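Local coordinates for protein 2-hydroxyhepta-2,4-diene-1,7-dioate isomerase (Mycobacterium marinum, PDB 3QDF) that probably isomerises 2-hydroxyhepta-2,4-diene-1,7-dioate in homoprotocatechuate degradation, as a zinc-binding member of the fumarylacetoacetate hydrolase family, at residues A17-E22 against M31-I36; A11-V16 against R49-A54; A188-R193 against A204-M209. All coordinates share one frame; numbering follows the deposited sequence.

How the contacts relate
Contacts 1 and 2 lie side by side in the N-terminal Rv2993c-like region, their centres about 8 Å apart. Both draw on strand 15-22, and the chain between the segments of contact 2 contains the whole of contact 1. They also meet directly: Met31 O is probably hydrogen-bonded to Leu53 N (2.7 Å), as is Ala33 N to Trp51 O. Contact 3 belongs to the fumarylacetoacetate hydrolase region, its centre about 27 Å from that of contact 1 and 33 Å from that of contact 2, touching neither. Its Glu191 binds one zinc; the other, held by Glu121, Glu123 and Asp152 about 10 Å from the Leu192 side chain, is probably the catalytic metal, as in the family.

Contact 1 of 3, residues A17-E22 against M31-I36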
ATOM      1  N   ALA A  17       2.116   0.554 -18.579  1.00 27.82           N
ATOM      2  CA  ALA A  17       0.658   0.415 -18.663  1.00 26.58           C
ATOM      3  C   ALA A  17       0.039  -0.198 -17.397  1.00 24.98           C
ATOM      4  O   ALA A  17       0.701  -0.917 -16.639  1.00 24.22           O
ATOM      5  CB  ALA A  17       0.278  -0.434 -19.893  1.00 26.52           C
ATOM      6  N   PHE A  18      -1.245   0.084 -17.190  1.00 24.01           N
ATOM      7  CA  PHE A  18      -2.054  -0.685 -16.252  1.00 22.52           C
ATOM      8  C   PHE A  18      -2.239  -2.080 -16.840  1.00 22.75           C
ATOM      9  O   PHE A  18      -2.177  -2.266 -18.079  1.00 22.62           O
ATOM     10  CB  PHE A  18      -3.415  -0.015 -16.021  1.00 22.36           C
ATOM     11  CG  PHE A  18      -3.377   1.124 -15.029  1.00 23.10           C
ATOM     12  CD1 PHE A  18      -3.373   0.875 -13.657  1.00 22.57           C
ATOM     13  CD2 PHE A  18      -3.355   2.444 -15.472  1.00 25.95           C
ATOM     14  CE1 PHE A  18      -3.341   1.921 -12.732  1.00 24.53           C
ATOM     15  CE2 PHE A  18      -3.333   3.510 -14.560  1.00 24.36           C
ATOM     16  CZ  PHE A  18      -3.326   3.252 -13.190  1.00 25.64           C
ATOM     17  N   ALA A  19      -2.452  -3.052 -15.961  1.00 21.71           N
ATOM     18  CA  ALA A  19      -2.668  -4.432 -16.383  1.00 22.65           C
ATOM     19  C   ALA A  19      -3.554  -5.188 -15.424  1.00 22.18           C
ATOM     20  O   ALA A  19      -3.521  -4.952 -14.229  1.00 21.58           O
ATOM     21  CB  ALA A  19      -1.330  -5.174 -16.560  1.00 22.57           C
ATOM     22  N   SER A  20      -4.344  -6.114 -15.957  1.00 23.43           N
ATOM     23  CA  SER A  20      -4.989  -7.113 -15.116  1.00 23.60           C
ATOM     24  C   SER A  20      -4.020  -8.276 -14.938  1.00 24.56           C
ATOM     25  O   SER A  20      -3.609  -8.915 -15.919  1.00 24.93           O
ATOM     26  CB  SER A  20      -6.277  -7.616 -15.742  1.00 24.39           C
ATOM     27  OG  SER A  20      -6.923  -8.532 -14.884  1.00 24.43           O
ATOM     28  N   ILE A  21      -3.664  -8.543 -13.686  1.00 24.08           N
ATOM     29  CA  ILE A  21      -2.689  -9.576 -13.350  1.00 25.27           C
ATOM     30  C   ILE A  21      -3.446 -10.852 -12.983  1.00 26.67           C
ATOM     31  O   ILE A  21      -4.063 -10.941 -11.923  1.00 25.89           O
ATOM     32  CB  ILE A  21      -1.760  -9.134 -12.179  1.00 24.43           C
ATOM     33  CG1 ILE A  21      -1.160  -7.736 -12.417  1.00 23.96           C
ATOM     34  CG2 ILE A  21      -0.696 -10.206 -11.882  1.00 24.32           C
ATOM     35  CD1 ILE A  21      -0.339  -7.590 -13.663  1.00 27.58           C
ATOM     36  N   GLU A  22      -3.385 -11.839 -13.878  1.00 28.57           N
ATOM     37  CA  GLU A  22      -4.234 -13.020 -13.795  1.00 30.32           C
ATOM     38  C   GLU A  22      -3.445 -14.257 -13.388  1.00 31.21           C
ATOM     39  O   GLU A  22      -2.261 -14.364 -13.700  1.00 31.86           O
ATOM     40  CB  GLU A  22      -4.927 -13.255 -15.154  1.00 31.77           C
ATOM     41  CG  GLU A  22      -6.028 -12.220 -15.462  1.00 32.83           C
ATOM     42  CD  GLU A  22      -6.513 -12.248 -16.912  1.00 37.19           C
ATOM     43  OE1 GLU A  22      -6.033 -13.080 -17.729  1.00 38.24           O
ATOM     44  OE2 GLU A  22      -7.385 -11.411 -17.237  1.00 39.03           O
ATOM     45  N   MET A  31       1.989 -15.967 -13.787  1.00 35.55           N
ATOM     46  CA  MET A  31       0.842 -15.077 -13.889  1.00 33.65           C
ATOM     47  C   MET A  31       0.901 -14.332 -15.228  1.00 33.08           C
ATOM     48  O   MET A  31       1.980 -14.136 -15.799  1.00 33.46           O
ATOM     49  CB  MET A  31       0.813 -14.090 -12.719  1.00 32.41           C
ATOM     50  CG  MET A  31       0.268 -14.644 -11.397  1.00 32.44           C
ATOM     51  SD  MET A  31       0.317 -13.341 -10.132  1.00 30.44           S
ATOM     52  CE  MET A  31      -0.657 -14.057  -8.830  1.00 30.84           C
ATOM     53  N   THR A  32      -0.261 -13.965 -15.743  1.00 32.38           N
ATOM     54  CA  THR A  32      -0.344 -13.242 -17.018  1.00 32.88           C
ATOM     55  C   THR A  32      -0.679 -11.777 -16.726  1.00 31.02           C
ATOM     56  O   THR A  32      -1.632 -11.496 -16.003  1.00 31.03           O
ATOM     57  CB  THR A  32      -1.433 -13.831 -17.924  1.00 33.55           C
ATOM     58  OG1 THR A  32      -1.201 -15.230 -18.100  1.00 35.94           O
ATOM     59  CG2 THR A  32      -1.433 -13.150 -19.292  1.00 35.58           C
ATOM     60  N   ALA A  33       0.128 -10.865 -17.266  1.00 30.08           N
ATOM     61  CA  ALA A  33      -0.161  -9.438 -17.233  1.00 28.50           C
ATOM     62  C   ALA A  33      -0.949  -9.046 -18.491  1.00 28.51           C
ATOM     63  O   ALA A  33      -0.364  -8.896 -19.553  1.00 29.25           O
ATOM     64  CB  ALA A  33       1.144  -8.634 -17.141  1.00 27.31           C
ATOM     65  N   ARG A  34      -2.264  -8.877 -18.348  1.00 27.93           N
ATOM     66  CA  ARG A  34      -3.148  -8.526 -19.462  0.60 28.35           C
ATOM     67  C   ARG A  34      -3.273  -7.003 -19.571  1.00 27.59           C
ATOM     68  O   ARG A  34      -3.921  -6.357 -18.735  1.00 26.64           O
ATOM     69  CB  ARG A  34      -4.515  -9.173 -19.238  0.60 28.64           C
ATOM     70  CG  ARG A  34      -5.538  -8.925 -20.332  0.60 30.53           C
ATOM     71  CD  ARG A  34      -6.700  -9.936 -20.237  0.60 32.93           C
ATOM     72  NE  ARG A  34      -6.228 -11.306 -20.028  0.60 33.76           N
ATOM     73  CZ  ARG A  34      -5.931 -12.167 -20.998  0.60 34.40           C
ATOM     74  NH1 ARG A  34      -6.053 -11.819 -22.272  0.60 35.64           N
ATOM     75  NH2 ARG A  34      -5.501 -13.378 -20.691  0.60 33.68           N
ATOM     76  N   GLU A  35      -2.629  -6.433 -20.587  1.00 26.96           N
ATOM     77  CA  GLU A  35      -2.534  -4.987 -20.751  1.00 26.89           C
ATOM     78  C   GLU A  35      -3.895  -4.290 -20.866  1.00 26.18           C
ATOM     79  O   GLU A  35      -4.749  -4.674 -21.665  1.00 26.93           O
ATOM     80  CB  GLU A  35      -1.656  -4.639 -21.964  1.00 28.04           C
ATOM     81  CG  GLU A  35      -1.162  -3.196 -21.995  1.00 28.59           C
ATOM     82  CD  GLU A  35      -0.402  -2.838 -23.275  1.00 32.54           C
ATOM     83  OE1 GLU A  35      -0.727  -3.354 -24.379  1.00 32.61           O
ATOM     84  OE2 GLU A  35       0.524  -2.011 -23.170  1.00 34.14           O
ATOM     85  N   ILE A  36      -4.082  -3.273 -20.044  1.00 25.24           N
ATOM     86  CA  ILE A  36      -5.289  -2.462 -20.052  1.00 25.56           C
ATOM     87  C   ILE A  36      -5.076  -1.284 -21.003  1.00 26.48           C
ATOM     88  O   ILE A  36      -3.998  -0.661 -21.020  1.00 25.68           O
ATOM     89  CB  ILE A  36      -5.668  -2.006 -18.597  1.00 24.56           C
ATOM     90  CG1 ILE A  36      -6.332  -3.185 -17.868  1.00 24.36           C
ATOM     91  CG2 ILE A  36      -6.601  -0.797 -18.590  1.00 23.40           C
ATOM     92  CD1 ILE A  36      -6.339  -3.060 -16.393  1.00 19.34           C
TER
HETATM   93  O   HOH W   1      -3.027   1.169 -19.362  1.00 17.18           O
HETATM   94  O   HOH W   2      -2.460 -16.655 -15.963  1.00 34.49           O
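Arg34 leaves its strand with CG anti to the backbone N (chi1 -179°) and then bends at chi3 (-45°), while the extended side chain of Glu22 starts with CG beside its own N; the Glu22 carboxylate meets the NE side of the Arg34 guanidinium on the face that also carries Ser20 and Thr32. Both NE (2.9 Å) and NH2 (3.0 Å) donate to Glu22 OE1 on its syn side. The carboxylate and guanidinium planes are only 27° apart. Of two deposited Arg34 conformers, the bridge is described for one. Long, flexible charged chains suit this partly exposed face.

The other face is mostly apolar. Ile21 lays CD1 against Ala33 CB at 3.9 Å and turns CG2 to Met31 SD at 3.7 Å, the two longer chains crossing at about a right angle, with Trp180 packed on both. Ala33 is small enough for this, and Ala19 CB meets its CB diagonally at 4.3 Å. Glu35 also emerges here, but its OE1 is held by Thr47 and Arg49.

Between the faces, Ser20 pairs with Arg34 and Glu22 with Thr32 through reciprocal backbone bonds, such as Arg34 N to Ser20 O at 2.8 Å. Ile36 N reaches Phe18 O at 2.9 Å, and a water accepts from Phe18 N and donates to Ile36 O. This is the antiparallel beta hairpin of strands 15-22 and 32-38 in the N-terminal Rv2993c-like region.

Contact 2 of 3, residues A11-V16 against R49-A54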
ATOM      1  N   ALA A  11       5.966  -2.235 -16.577  1.00 31.54           N
ATOM      2  CA  ALA A  11       6.839  -1.776 -17.635  1.00 34.32           C
ATOM      3  C   ALA A  11       7.125  -3.009 -18.489  1.00 36.50           C
ATOM      4  O   ALA A  11       7.736  -3.973 -18.017  1.00 37.04           O
ATOM      5  CB  ALA A  11       8.124  -1.181 -17.066  1.00 34.56           C
ATOM      6  N   SER A  12       6.628  -2.981 -19.719  1.00 38.44           N
ATOM      7  CA  SER A  12       6.729  -4.099 -20.660  1.00 41.22           C
ATOM      8  C   SER A  12       7.611  -3.657 -21.826  1.00 43.45           C
ATOM      9  O   SER A  12       8.185  -2.564 -21.770  1.00 43.72           O
ATOM     10  CB  SER A  12       5.329  -4.479 -21.174  1.00 40.88           C
ATOM     11  OG  SER A  12       4.781  -3.458 -21.997  1.00 41.05           O
ATOM     12  N   PRO A  13       7.741  -4.502 -22.871  1.00 45.82           N
ATOM     13  CA  PRO A  13       8.353  -4.039 -24.119  1.00 47.81           C
ATOM     14  C   PRO A  13       7.668  -2.798 -24.720  1.00 48.20           C
ATOM     15  O   PRO A  13       8.361  -1.836 -25.081  1.00 49.79           O
ATOM     16  CB  PRO A  13       8.219  -5.260 -25.040  1.00 49.14           C
ATOM     17  CG  PRO A  13       8.367  -6.420 -24.105  1.00 48.60           C
ATOM     18  CD  PRO A  13       7.684  -5.981 -22.815  1.00 46.39           C
ATOM     19  N   ASP A  14       6.332  -2.798 -24.801  1.00 47.54           N
ATOM     20  CA  ASP A  14       5.574  -1.664 -25.353  0.70 46.93           C
ATOM     21  C   ASP A  14       5.353  -0.512 -24.360  1.00 44.87           C
ATOM     22  O   ASP A  14       4.486   0.346 -24.580  1.00 44.94           O
ATOM     23  CB  ASP A  14       4.230  -2.148 -25.924  0.70 47.58           C
ATOM     24  CG  ASP A  14       4.394  -3.271 -26.947  0.70 49.51           C
ATOM     25  OD1 ASP A  14       5.432  -3.320 -27.640  0.70 51.35           O
ATOM     26  OD2 ASP A  14       3.485  -4.115 -27.052  0.70 50.19           O
ATOM     27  N   GLY A  15       6.120  -0.497 -23.262  1.00 42.53           N
ATOM     28  CA  GLY A  15       6.092   0.627 -22.319  1.00 39.09           C
ATOM     29  C   GLY A  15       5.407   0.403 -20.970  1.00 36.38           C
ATOM     30  O   GLY A  15       5.317  -0.723 -20.477  1.00 35.89           O
ATOM     31  N   VAL A  16       4.929   1.501 -20.386  1.00 34.18           N
ATOM     32  CA  VAL A  16       4.310   1.519 -19.059  1.00 31.15           C
ATOM     33  C   VAL A  16       2.787   1.510 -19.225  1.00 29.82           C
ATOM     34  O   VAL A  16       2.242   2.361 -19.921  1.00 29.81           O
ATOM     35  CB  VAL A  16       4.772   2.776 -18.243  1.00 30.73           C
ATOM     36  CG1 VAL A  16       4.033   2.887 -16.896  1.00 28.05           C
ATOM     37  CG2 VAL A  16       6.299   2.757 -18.023  1.00 31.36           C
ATOM     38  N   ARG A  49      -2.824  -7.171 -25.826  1.00 34.30           N
ATOM     39  CA  ARG A  49      -1.493  -7.674 -25.481  1.00 35.65           C
ATOM     40  C   ARG A  49      -1.477  -8.271 -24.085  1.00 34.46           C
ATOM     41  O   ARG A  49      -2.152  -7.777 -23.177  1.00 32.09           O
ATOM     42  CB  ARG A  49      -0.440  -6.567 -25.534  1.00 36.10           C
ATOM     43  CG  ARG A  49      -0.167  -5.959 -26.899  1.00 40.76           C
ATOM     44  CD  ARG A  49       0.750  -4.737 -26.723  1.00 45.62           C
ATOM     45  NE  ARG A  49       0.715  -3.861 -27.895  1.00 50.53           N
ATOM     46  CZ  ARG A  49       0.194  -2.632 -27.929  1.00 52.30           C
ATOM     47  NH1 ARG A  49      -0.334  -2.075 -26.845  1.00 50.46           N
ATOM     48  NH2 ARG A  49       0.219  -1.943 -29.067  1.00 54.59           N
ATOM     49  N   SER A  50      -0.693  -9.328 -23.916  1.00 35.11           N
ATOM     50  CA  SER A  50      -0.371  -9.815 -22.575  1.00 35.39           C
ATOM     51  C   SER A  50       1.023 -10.456 -22.539  1.00 36.47           C
ATOM     52  O   SER A  50       1.537 -10.874 -23.572  1.00 38.57           O
ATOM     53  CB  SER A  50      -1.443 -10.796 -22.086  1.00 34.99           C
ATOM     54  OG  SER A  50      -1.416 -11.995 -22.832  1.00 36.27           O
ATOM     55  N   TRP A  51       1.612 -10.535 -21.350  1.00 36.26           N
ATOM     56  CA  TRP A  51       2.932 -11.139 -21.139  1.00 37.21           C
ATOM     57  C   TRP A  51       2.891 -11.968 -19.879  1.00 36.72           C
ATOM     58  O   TRP A  51       2.142 -11.627 -18.957  1.00 35.60           O
ATOM     59  CB  TRP A  51       4.005 -10.059 -20.931  1.00 36.93           C
ATOM     60  CG  TRP A  51       4.204  -9.178 -22.091  1.00 37.82           C
ATOM     61  CD1 TRP A  51       5.051  -9.387 -23.145  1.00 40.67           C
ATOM     62  CD2 TRP A  51       3.541  -7.936 -22.345  1.00 37.68           C
ATOM     63  NE1 TRP A  51       4.951  -8.349 -24.045  1.00 40.43           N
ATOM     64  CE2 TRP A  51       4.035  -7.443 -23.575  1.00 39.00           C
ATOM     65  CE3 TRP A  51       2.567  -7.197 -21.659  1.00 36.63           C
ATOM     66  CZ2 TRP A  51       3.590  -6.239 -24.133  1.00 39.15           C
ATOM     67  CZ3 TRP A  51       2.124  -6.001 -22.211  1.00 36.36           C
ATOM     68  CH2 TRP A  51       2.636  -5.533 -23.435  1.00 37.26           C
ATOM     69  N   PRO A  52       3.710 -13.049 -19.818  1.00 37.54           N
ATOM     70  CA  PRO A  52       3.925 -13.639 -18.505  1.00 36.81           C
ATOM     71  C   PRO A  52       4.496 -12.553 -17.594  1.00 35.42           C
ATOM     72  O   PRO A  52       5.273 -11.703 -18.047  1.00 35.55           O
ATOM     73  CB  PRO A  52       4.963 -14.738 -18.769  1.00 38.11           C
ATOM     74  CG  PRO A  52       4.762 -15.102 -20.217  1.00 39.42           C
ATOM     75  CD  PRO A  52       4.423 -13.788 -20.882  1.00 39.10           C
ATOM     76  N   LEU A  53       4.074 -12.549 -16.339  1.00 34.07           N
ATOM     77  CA  LEU A  53       4.512 -11.512 -15.419  1.00 33.18           C
ATOM     78  C   LEU A  53       6.040 -11.499 -15.248  1.00 33.87           C
ATOM     79  O   LEU A  53       6.629 -10.436 -15.102  1.00 33.21           O
ATOM     80  CB  LEU A  53       3.801 -11.639 -14.067  1.00 32.21           C
ATOM     81  CG  LEU A  53       4.071 -10.532 -13.039  1.00 30.31           C
ATOM     82  CD1 LEU A  53       3.492  -9.188 -13.510  1.00 26.74           C
ATOM     83  CD2 LEU A  53       3.500 -10.924 -11.688  1.00 30.50           C
ATOM     84  N   ALA A  54       6.664 -12.678 -15.291  1.00 35.76           N
ATOM     85  CA  ALA A  54       8.120 -12.824 -15.192  1.00 37.19           C
ATOM     86  C   ALA A  54       8.856 -12.012 -16.258  1.00 38.16           C
ATOM     87  O   ALA A  54      10.024 -11.662 -16.078  1.00 38.74           O
ATOM     88  CB  ALA A  54       8.512 -14.309 -15.287  1.00 38.66           C
TER
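Ser12 and Pro13 lie over one face of the Trp51 indole in CH-pi contacts. Ser12 CB sits 3.6 Å from the centroid of the six-membered ring, almost on the ring normal, and Pro13 CD is 4.2 Å from the centroid of the five-membered ring. A wide, flat tryptophan can receive both neighbours at once; Val56 and Ile10 pack on it as well.

No hydrogen bond crosses between the segments; within 11-16 a type I beta turn runs from Ser12 to Gly15, and Gly15 O accepts from Ser12 N at 2.7 Å and from Ser12 OG at 3.2 Å, the two donors coming from opposite faces of the carbonyl plane. Ser12 OG reaches it because chi1 of 68° sets the hydroxyl between the backbone N and the carbonyl carbon. Glycine suits the turn's end, where phi is 107°.

Asp14 OD2 lies 2.9 Å from Arg49 NE in a salt bridge, but it also crowds Arg49 CD, and Asp14 has two deposited conformers, so the pair is doubtful; the carboxylate and guanidinium planes are 70° apart. The main acidic partner of Arg49 is Glu35, at NH1.

Cohesion at this surface probably comes mainly from dispersion over the indole, with a doubtful Asp14-Arg49 attraction beside it.

Contact 3 of 3, residues A188-R193 against A204-M209; sequences ADLELR and ARTSLM. With ZN (zinc ion), chain C.
Asp189 OD1 is held from both faces of its carboxylate: Arg205 NE donates from one at 2.8 Å, and Ser207 OG from the other at 2.7 Å. Arg205 lies side-on, its guanidinium 77° from the carboxylate plane, and adds a bond from NH1 to the backbone Asp189 O at 3.0 Å. An arginine suits this spot because its several N-H groups can serve side chain and main chain together; NH1 also forms a salt bridge with Glu254. One face of the guanidinium lies over the peptide joining Leu190 to Glu191.

Thr206 has a similar double role. Its OG1 receives Leu190 N at 2.8 Å in a nearly straight bond and is also hydrogen-bonded to Pro187 O, while its own N donates to Leu190 O. The threonine thus continues the pairing where the strand gives way to a 3-10 turn.

Toward the hairpin turn the contact is regular: Leu192 and Ala204 exchange backbone bonds, with Leu192 N to Ala204 O at 2.6 Å. Leu190 and Leu192 pack on Ile253, as apolar chains should in the buried interior. Glu191 takes the other face with CG anti to the backbone N (chi1 -177°), and the extended chain brings OE1 within 2.1 Å of zinc. His203 supplies a second ligand, so the antiparallel hairpin of strands 191-196 and 199-205 carries a zinc site with one ligand from each strand.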
ATOM      1  N   ALA A 188     -12.845  -6.747   5.771  1.00 26.10           N
ATOM      2  CA  ALA A 188     -13.288  -6.762   7.176  1.00 26.55           C
ATOM      3  C   ALA A 188     -12.485  -7.683   8.089  1.00 27.06           C
ATOM      4  O   ALA A 188     -12.340  -7.402   9.277  1.00 27.06           O
ATOM      5  CB  ALA A 188     -14.806  -7.102   7.278  1.00 27.85           C
ATOM      6  N   ASP A 189     -12.003  -8.800   7.548  1.00 27.46           N
ATOM      7  CA  ASP A 189     -11.332  -9.798   8.377  1.00 27.92           C
ATOM      8  C   ASP A 189     -10.253 -10.557   7.627  1.00 27.70           C
ATOM      9  O   ASP A 189     -10.387 -11.752   7.366  1.00 28.33           O
ATOM     10  CB  ASP A 189     -12.341 -10.790   8.959  1.00 29.61           C
ATOM     11  CG  ASP A 189     -11.721 -11.692  10.010  1.00 30.56           C
ATOM     12  OD1 ASP A 189     -10.695 -11.299  10.592  1.00 30.89           O
ATOM     13  OD2 ASP A 189     -12.255 -12.796  10.243  1.00 33.82           O
ATOM     14  N   LEU A 190      -9.172  -9.867   7.300  1.00 26.31           N
ATOM     15  CA  LEU A 190      -8.102 -10.481   6.542  1.00 26.24           C
ATOM     16  C   LEU A 190      -6.868 -10.537   7.402  1.00 26.85           C
ATOM     17  O   LEU A 190      -6.588  -9.595   8.142  1.00 26.12           O
ATOM     18  CB  LEU A 190      -7.786  -9.633   5.311  1.00 24.95           C
ATOM     19  CG  LEU A 190      -8.862  -9.400   4.263  1.00 24.39           C
ATOM     20  CD1 LEU A 190      -8.287  -8.463   3.168  1.00 21.40           C
ATOM     21  CD2 LEU A 190      -9.371 -10.728   3.679  1.00 24.35           C
ATOM     22  N   GLU A 191      -6.108 -11.625   7.285  1.00 27.60           N
ATOM     23  CA  GLU A 191      -4.846 -11.704   8.008  1.00 28.07           C
ATOM     24  C   GLU A 191      -3.802 -10.766   7.407  1.00 26.50           C
ATOM     25  O   GLU A 191      -3.712 -10.635   6.194  1.00 25.35           O
ATOM     26  CB  GLU A 191      -4.276 -13.117   8.005  1.00 29.21           C
ATOM     27  CG  GLU A 191      -3.002 -13.168   8.839  1.00 32.85           C
ATOM     28  CD  GLU A 191      -2.331 -14.511   8.834  1.00 37.98           C
ATOM     29  OE1 GLU A 191      -2.772 -15.370   9.611  1.00 39.27           O
ATOM     30  OE2 GLU A 191      -1.352 -14.692   8.068  1.00 41.67           O
ATOM     31  N   LEU A 192      -2.996 -10.148   8.268  1.00 25.91           N
ATOM     32  CA  LEU A 192      -1.819  -9.406   7.835  1.00 25.44           C
ATOM     33  C   LEU A 192      -0.575  -9.933   8.562  1.00 26.44           C
ATOM     34  O   LEU A 192      -0.558 -10.048   9.792  1.00 27.62           O
ATOM     35  CB  LEU A 192      -2.010  -7.899   8.080  1.00 23.68           C
ATOM     36  CG  LEU A 192      -0.898  -6.899   7.767  1.00 24.45           C
ATOM     37  CD1 LEU A 192      -1.478  -5.467   7.803  1.00 23.66           C
ATOM     38  CD2 LEU A 192       0.305  -7.020   8.729  1.00 22.68           C
ATOM     39  N   ARG A 193       0.470 -10.226   7.803  1.00 26.19           N
ATOM     40  CA  ARG A 193       1.677 -10.797   8.367  1.00 27.31           C
ATOM     41  C   ARG A 193       2.867 -10.062   7.787  1.00 26.22           C
ATOM     42  O   ARG A 193       2.996  -9.954   6.567  1.00 26.08           O
ATOM     43  CB  ARG A 193       1.744 -12.290   8.019  1.00 27.82           C
ATOM     44  CG  ARG A 193       2.835 -13.104   8.734  1.00 30.38           C
ATOM     45  CD  ARG A 193       2.701 -14.591   8.341  1.00 32.10           C
ATOM     46  NE  ARG A 193       3.286 -14.887   7.027  1.00 33.94           N
ATOM     47  CZ  ARG A 193       2.610 -15.220   5.925  1.00 32.71           C
ATOM     48  NH1 ARG A 193       1.283 -15.316   5.919  1.00 32.74           N
ATOM     49  NH2 ARG A 193       3.275 -15.462   4.806  1.00 34.28           N
ATOM     50  N   ALA A 204      -1.551 -10.379  12.575  1.00 27.42           N
ATOM     51  CA  ALA A 204      -2.863  -9.973  13.084  1.00 28.23           C
ATOM     52  C   ALA A 204      -3.903  -9.922  11.977  1.00 27.63           C
ATOM     53  O   ALA A 204      -3.579 -10.085  10.811  1.00 27.89           O
ATOM     54  CB  ALA A 204      -2.761  -8.610  13.801  1.00 27.42           C
ATOM     55  N   ARG A 205      -5.161  -9.720  12.343  1.00 28.62           N
ATOM     56  CA  ARG A 205      -6.245  -9.658  11.358  1.00 28.30           C
ATOM     57  C   ARG A 205      -6.824  -8.247  11.327  1.00 27.62           C
ATOM     58  O   ARG A 205      -6.879  -7.570  12.361  1.00 27.79           O
ATOM     59  CB  ARG A 205      -7.334 -10.692  11.671  1.00 29.19           C
ATOM     60  CG  ARG A 205      -6.817 -12.118  11.859  1.00 30.82           C
ATOM     61  CD  ARG A 205      -7.970 -13.119  11.903  1.00 31.51           C
ATOM     62  NE  ARG A 205      -8.602 -13.228  10.588  1.00 30.87           N
ATOM     63  CZ  ARG A 205      -8.152 -13.989   9.590  1.00 33.23           C
ATOM     64  NH1 ARG A 205      -8.789 -14.004   8.418  1.00 31.24           N
ATOM     65  NH2 ARG A 205      -7.062 -14.737   9.750  1.00 33.42           N
ATOM     66  N   THR A 206      -7.249  -7.808  10.146  1.00 26.61           N
ATOM     67  CA  THR A 206      -7.855  -6.492   9.981  1.00 26.48           C
ATOM     68  C   THR A 206      -9.159  -6.344  10.786  1.00 28.24           C
ATOM     69  O   THR A 206      -9.632  -5.229  10.974  1.00 27.82           O
ATOM     70  CB  THR A 206      -8.119  -6.165   8.494  1.00 25.67           C
ATOM     71  OG1 THR A 206      -9.028  -7.131   7.942  1.00 26.86           O
ATOM     72  CG2 THR A 206      -6.798  -6.184   7.699  1.00 23.63           C
ATOM     73  N   SER A 207      -9.718  -7.458  11.285  1.00 29.22           N
ATOM     74  CA  SER A 207     -10.902  -7.398  12.144  1.00 30.70           C
ATOM     75  C   SER A 207     -10.584  -6.756  13.501  1.00 31.25           C
ATOM     76  O   SER A 207     -11.494  -6.451  14.277  1.00 31.91           O
ATOM     77  CB  SER A 207     -11.540  -8.781  12.340  1.00 31.74           C
ATOM     78  OG  SER A 207     -10.581  -9.738  12.752  1.00 33.36           O
ATOM     79  N   LEU A 208      -9.298  -6.545  13.770  1.00 31.04           N
ATOM     80  CA  LEU A 208      -8.864  -5.858  14.993  1.00 31.57           C
ATOM     81  C   LEU A 208      -8.705  -4.346  14.821  1.00 30.35           C
ATOM     82  O   LEU A 208      -8.274  -3.655  15.756  1.00 30.96           O
ATOM     83  CB  LEU A 208      -7.562  -6.472  15.521  1.00 32.39           C
ATOM     84  CG  LEU A 208      -7.601  -7.938  15.990  1.00 35.26           C
ATOM     85  CD1 LEU A 208      -6.180  -8.425  16.259  1.00 36.96           C
ATOM     86  CD2 LEU A 208      -8.476  -8.137  17.249  1.00 36.98           C
ATOM     87  N   MET A 209      -9.031  -3.827  13.635  1.00 28.70           N
ATOM     88  CA  MET A 209      -9.022  -2.373  13.413  1.00 27.46           C
ATOM     89  C   MET A 209     -10.057  -1.685  14.282  1.00 27.19           C
ATOM     90  O   MET A 209     -11.203  -2.136  14.360  1.00 27.96           O
ATOM     91  CB  MET A 209      -9.256  -2.018  11.938  1.00 26.32           C
ATOM     92  CG  MET A 209      -8.073  -2.372  11.036  1.00 27.48           C
ATOM     93  SD  MET A 209      -8.464  -2.399   9.260  1.00 32.30           S
ATOM     94  CE  MET A 209      -8.669  -0.654   8.952  1.00 25.94           C
TER
HETATM   95 ZN    ZN C 267      -1.045 -16.562  10.033  1.00 36.98          ZN